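Side-chain contacts in GDSL-esterase (Pseudoalteromonas sp., PDB 3HP4), which hydrolyses carboxylic esters as a serine esterase of the GDSL (SGNH hydrolase) family from a psychrotrophic bacterium, perhaps acting on lysophospholipids: residues 49-54 / 86-91; 94-99 / 104-109. One frame throughout, in Å; residues are numbered along the deposited sequence. Where two conformers were deposited one is given.

Interaction 1. Residues 49-54 / 86-91; sequences ETSGGA and KKMQTN
The side-chain amide of Asn91 meets Ser51 at its edge and Gly52 at one face. Its ND2 donates to Ser51 OG over 3.0 Å, nearly straight at 166°, with the oxygen only 2° out of the amide plane. Over one face lies the backbone of Gly52, whose CA is 3.9 Å from Asn91 CG; Gly52 N also comes within 3.4 Å of Asn91 ND2, but both are donors and do not bond. On the opposite face is the carbonyl of Lys87, one helical turn back, with its O 3.4 Å from Asn91 CG. The amide is thus flanked on both faces, and its in-plane bond helps fix its rotation.

Ser51 turns OG between its own backbone N and carbonyl carbon (chi1 66°), which brings the oxygen across to the second helix. There it also touches Met88, alongside the second methylene: Met88 CG is 3.8 Å from Ser51 OG. This buried hydroxyl is held twice, since it is hydrogen-bonded to Asp78 as well; accepting from the amide is consistent with giving its own proton to that carboxylate. Just before Ser51, Thr50 occupies the N-cap, its OG1 accepting from Gly53 N at 3.0 Å, while Glu49 OE1 accepts from Thr50 N through its anti lone pair. The contact illustrates how a polar pair can tie a capped helix start to the flank of another helix.

Asn77 and Asp78 belong to the Gly-Xaa-Asn-Asp block of SGNH hydrolases, whose asparagine lines the oxyanion hole in relatives; Asn77 ND2 bonds to Glu49 O here. Helix 51-65 therefore begins against both helix 76-80 and helix 85-101, while the end of Met88 runs on to Phe125 and Ser128 of helix 119-136.

Interaction 2. Residues 94-99 / 104-109; sequences ALVKKS and AMTALM
Ser99 and Val96 pack against Thr106 and Ala104 in a buried helix-to-strand contact, made where helix 85-101 turns back into strand 105-109. It belongs to the beta-alpha-beta crossover that leads from strand 69-73 to its parallel neighbour, a standard unit of the alpha/beta fold of SGNH hydrolases. At the turn the bond is between backbones: Ala104 N donates to Ser99 O at 3.0 Å, with an N-H...O angle of 154°. The methyl of Ala104 sits beside the same oxygen, CB to Ser99 O being 3.4 Å.

Thr106 presents both branches to the helix. Its OG1 lies 3.3 Å from Ser99 CB and bonds to Ala104 O, approaching from above the carbonyl plane, so this buried hydroxyl is satisfied just ahead of the strand. Thr106 sets OG1 beside its backbone N (chi1 -58°) and CG2 opposite it, turning the methyl to Val96, whose CG1 and CG2 each stand 4.1 Å from it; the three methyls form a small apolar cluster.

Strand 69-73 widens this surface, Val70 touching Ser99 and Ile72 touching Val96. Backbone bonds join Ala107 to Val70 and Ile72 and Thr106 to His139, so the strand runs inside the sheet, between 69-73 and 139-141.

How the interactions relate
Helix 85-101 is common to both contacts, whose centres lie 13 Å apart. Interaction 1 uses its early turns against the start of helix 51-65; interaction 2 uses its later turns against strand 105-109. They follow in series along the chain, the first closing before the second opens. They also touch through Leu95 of 94-99, with CD1 3.8 Å from Ser51 O and CD2 3.8 Å from Ala54 C. One helix is thereby fixed at two levels, to the central parallel sheet at one end and, at the other, to the polar cluster beside the Asn77-Asp78 block, linking the core of this single-chain hydrolase to the surroundings of that motif.

Interaction 1. Residues 49-54 / 86-91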
loop_
_atom_site.group_PDB
_atom_site.type_symbol
_atom_site.label_atom_id
_atom_site.label_comp_id
_atom_site.label_asym_id
_atom_site.label_seq_id
_atom_site.Cartn_x
_atom_site.Cartn_y
_atom_site.Cartn_z
ATOM N N GLU A 49 -2.778 -2.646 10.421
ATOM C CA GLU A 49 -3.804 -3.331 9.628
ATOM C C GLU A 49 -3.261 -4.581 8.941
ATOM O O GLU A 49 -2.128 -4.599 8.483
ATOM C CB GLU A 49 -4.407 -2.385 8.584
ATOM C CG GLU A 49 -5.636 -2.922 7.911
ATOM C CD GLU A 49 -6.711 -3.310 8.882
ATOM O OE1 GLU A 49 -6.585 -4.320 9.587
ATOM O OE2 GLU A 49 -7.734 -2.614 8.974
ATOM N N THR A 50 -4.096 -5.606 8.880
ATOM C CA THR A 50 -3.769 -6.862 8.204
ATOM C C THR A 50 -4.698 -6.989 6.992
ATOM O O THR A 50 -5.699 -6.278 6.840
ATOM C CB THR A 50 -4.025 -8.059 9.129
ATOM O OG1 THR A 50 -5.418 -8.054 9.510
ATOM C CG2 THR A 50 -3.111 -7.982 10.346
ATOM N N SER A 51 -4.412 -7.984 6.157
ATOM C CA SER A 51 -5.257 -8.234 5.007
ATOM C C SER A 51 -6.698 -8.573 5.445
ATOM O O SER A 51 -7.665 -8.095 4.836
ATOM C CB SER A 51 -4.660 -9.342 4.134
ATOM O OG SER A 51 -4.636 -10.590 4.765
ATOM N N GLY A 52 -6.828 -9.342 6.519
ATOM C CA GLY A 52 -8.178 -9.741 6.963
ATOM C C GLY A 52 -8.883 -8.581 7.626
ATOM O O GLY A 52 -10.098 -8.421 7.456
ATOM N N GLY A 53 -8.179 -7.716 8.340
ATOM C CA GLY A 53 -8.849 -6.545 8.938
ATOM C C GLY A 53 -9.357 -5.594 7.892
ATOM O O GLY A 53 -10.476 -5.011 7.996
ATOM N N ALA A 54 -8.579 -5.388 6.844
ATOM C CA ALA A 54 -8.999 -4.499 5.789
ATOM C C ALA A 54 -10.214 -5.059 5.093
ATOM O O ALA A 54 -11.108 -4.306 4.678
ATOM C CB ALA A 54 -7.861 -4.233 4.775
ATOM N N LYS A 86 -1.181 -18.497 2.230
ATOM C CA LYS A 86 -2.384 -18.872 1.502
ATOM C C LYS A 86 -3.598 -18.106 1.974
ATOM O O LYS A 86 -4.430 -17.630 1.128
ATOM C CB LYS A 86 -2.611 -20.389 1.617
ATOM C CG LYS A 86 -3.867 -20.900 0.921
ATOM C CD LYS A 86 -4.031 -22.434 1.130
ATOM C CE LYS A 86 -5.233 -23.001 0.374
ATOM N NZ LYS A 86 -5.447 -24.472 0.634
ATOM N N LYS A 87 -3.745 -17.876 3.275
ATOM C CA LYS A 87 -4.859 -17.137 3.794
ATOM C C LYS A 87 -4.709 -15.672 3.453
ATOM O O LYS A 87 -5.691 -15.022 3.077
ATOM C CB LYS A 87 -4.978 -17.345 5.324
ATOM C CG LYS A 87 -6.203 -16.619 5.876
ATOM C CD LYS A 87 -7.519 -17.135 5.239
ATOM C CE LYS A 87 -8.740 -16.332 5.706
ATOM N NZ LYS A 87 -10.013 -16.870 5.128
ATOM N N MET A 88 -3.507 -15.103 3.600
ATOM C CA MET A 88 -3.292 -13.710 3.168
ATOM C C MET A 88 -3.665 -13.571 1.696
ATOM O O MET A 88 -4.312 -12.569 1.332
ATOM C CB MET A 88 -1.819 -13.349 3.373
ATOM C CG MET A 88 -1.556 -11.892 2.985
ATOM S SD MET A 88 0.195 -11.440 2.990
ATOM C CE MET A 88 0.767 -12.229 1.503
ATOM N N GLN A 89 -3.284 -14.514 0.851
ATOM C CA GLN A 89 -3.596 -14.443 -0.563
ATOM C C GLN A 89 -5.096 -14.476 -0.795
ATOM O O GLN A 89 -5.634 -13.705 -1.607
ATOM C CB GLN A 89 -2.857 -15.587 -1.256
ATOM C CG GLN A 89 -2.905 -15.520 -2.739
ATOM C CD GLN A 89 -1.904 -16.432 -3.397
ATOM O OE1 GLN A 89 -0.920 -16.837 -2.776
ATOM N NE2 GLN A 89 -2.168 -16.763 -4.638
ATOM N N THR A 90 -5.825 -15.327 -0.090
ATOM C CA THR A 90 -7.284 -15.356 -0.175
ATOM C C THR A 90 -7.856 -14.003 0.205
ATOM O O THR A 90 -8.756 -13.460 -0.469
ATOM C CB THR A 90 -7.821 -16.478 0.746
ATOM O OG1 THR A 90 -7.346 -17.712 0.196
ATOM C CG2 THR A 90 -9.350 -16.473 0.816
ATOM N N ASN A 91 -7.384 -13.430 1.300
ATOM C CA ASN A 91 -7.884 -12.164 1.765
ATOM C C ASN A 91 -7.599 -11.045 0.781
ATOM O O ASN A 91 -8.513 -10.254 0.471
ATOM C CB ASN A 91 -7.269 -11.746 3.120
ATOM C CG ASN A 91 -7.697 -12.586 4.276
ATOM O OD1 ASN A 91 -8.705 -13.290 4.225
ATOM N ND2 ASN A 91 -6.889 -12.552 5.284
#

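Interaction 2. Residues 94-99 / 104-109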
loop_
_atom_site.group_PDB
_atom_site.type_symbol
_atom_site.label_atom_id
_atom_site.label_comp_id
_atom_site.label_asym_id
_atom_site.label_seq_id
_atom_site.Cartn_x
_atom_site.Cartn_y
_atom_site.Cartn_z
ATOM N N ALA A 94 -9.740 -11.287 -2.348
ATOM C CA ALA A 94 -11.109 -10.805 -2.099
ATOM C C ALA A 94 -11.124 -9.307 -2.034
ATOM O O ALA A 94 -12.110 -8.684 -2.510
ATOM C CB ALA A 94 -11.626 -11.438 -0.806
ATOM N N LEU A 95 -10.124 -8.631 -1.461
ATOM C CA LEU A 95 -10.049 -7.185 -1.457
ATOM C C LEU A 95 -10.025 -6.674 -2.860
ATOM O O LEU A 95 -10.738 -5.686 -3.187
ATOM C CB LEU A 95 -8.808 -6.611 -0.702
ATOM C CG LEU A 95 -8.743 -6.744 0.808
ATOM C CD1 LEU A 95 -7.367 -6.453 1.384
ATOM C CD2 LEU A 95 -9.809 -5.807 1.401
ATOM N N VAL A 96 -9.190 -7.246 -3.721
ATOM C CA VAL A 96 -9.120 -6.806 -5.119
ATOM C C VAL A 96 -10.440 -7.025 -5.806
ATOM O O VAL A 96 -10.944 -6.114 -6.499
ATOM C CB VAL A 96 -7.997 -7.582 -5.838
ATOM C CG1 VAL A 96 -8.045 -7.275 -7.296
ATOM C CG2 VAL A 96 -6.615 -7.182 -5.244
ATOM N N LYS A 97 -11.062 -8.185 -5.647
ATOM C CA LYS A 97 -12.299 -8.465 -6.350
ATOM C C LYS A 97 -13.429 -7.587 -5.874
ATOM O O LYS A 97 -14.252 -7.149 -6.686
ATOM C CB LYS A 97 -12.689 -9.935 -6.291
ATOM C CG LYS A 97 -11.698 -10.747 -7.092
ATOM C CD LYS A 97 -12.106 -12.176 -7.256
ATOM C CE LYS A 97 -11.256 -12.876 -8.339
ATOM N NZ LYS A 97 -11.822 -14.244 -8.601
ATOM N N LYS A 98 -13.494 -7.244 -4.586
ATOM C CA LYS A 98 -14.535 -6.320 -4.107
ATOM C C LYS A 98 -14.326 -4.934 -4.730
ATOM O O LYS A 98 -15.288 -4.287 -5.184
ATOM C CB LYS A 98 -14.448 -6.172 -2.585
ATOM C CG LYS A 98 -15.046 -7.244 -1.771
ATOM C CD LYS A 98 -14.859 -6.868 -0.271
ATOM C CE LYS A 98 -15.385 -7.948 0.670
ATOM N NZ LYS A 98 -16.857 -8.046 0.663
ATOM N N SER A 99 -13.088 -4.479 -4.804
ATOM C CA SER A 99 -12.824 -3.198 -5.424
ATOM C C SER A 99 -13.202 -3.173 -6.899
ATOM O O SER A 99 -13.855 -2.214 -7.377
ATOM C CB SER A 99 -11.355 -2.805 -5.238
ATOM O OG SER A 99 -10.959 -2.773 -3.877
ATOM N N ALA A 104 -13.803 -0.063 -9.442
ATOM C CA ALA A 104 -12.554 0.630 -9.158
ATOM C C ALA A 104 -11.394 -0.106 -9.825
ATOM O O ALA A 104 -11.203 -1.349 -9.634
ATOM C CB ALA A 104 -12.296 0.754 -7.708
ATOM N N MET A 105 -10.567 0.589 -10.570
ATOM C CA MET A 105 -9.291 0.063 -11.048
ATOM C C MET A 105 -8.392 -0.190 -9.822
ATOM O O MET A 105 -8.251 0.734 -8.975
ATOM C CB MET A 105 -8.692 1.165 -11.887
ATOM C CG MET A 105 -7.580 0.704 -12.766
ATOM S SD MET A 105 -8.071 -0.509 -14.036
ATOM C CE MET A 105 -8.484 0.616 -15.359
ATOM N N THR A 106 -7.779 -1.354 -9.736
ATOM C CA THR A 106 -7.133 -1.742 -8.485
ATOM C C THR A 106 -5.669 -2.015 -8.695
ATOM O O THR A 106 -5.283 -2.715 -9.670
ATOM C CB THR A 106 -7.842 -2.979 -7.918
ATOM O OG1 THR A 106 -9.235 -2.631 -7.744
ATOM C CG2 THR A 106 -7.323 -3.346 -6.558
ATOM N N ALA A 107 -4.836 -1.516 -7.786
ATOM C CA ALA A 107 -3.396 -1.805 -7.747
ATOM C C ALA A 107 -3.079 -2.438 -6.444
ATOM O O ALA A 107 -3.727 -2.185 -5.405
ATOM C CB ALA A 107 -2.595 -0.493 -7.924
ATOM N N LEU A 108 -2.048 -3.280 -6.464
ATOM C CA LEU A 108 -1.552 -4.008 -5.319
ATOM C C LEU A 108 -0.061 -3.774 -5.207
ATOM O O LEU A 108 0.665 -4.099 -6.149
ATOM C CB LEU A 108 -1.826 -5.512 -5.629
ATOM C CG LEU A 108 -1.446 -6.498 -4.583
ATOM C CD1 LEU A 108 -2.209 -6.304 -3.238
ATOM C CD2 LEU A 108 -1.651 -7.939 -5.084
ATOM N N MET A 109 0.404 -3.266 -4.084
ATOM C CA MET A 109 1.853 -3.105 -3.894
ATOM C C MET A 109 2.499 -4.408 -3.468
ATOM O O MET A 109 2.027 -5.083 -2.525
ATOM C CB MET A 109 2.109 -2.031 -2.843
ATOM C CG MET A 109 3.595 -1.658 -2.764
ATOM S SD MET A 109 3.886 -0.191 -1.788
ATOM C CE MET A 109 3.211 1.021 -2.927
#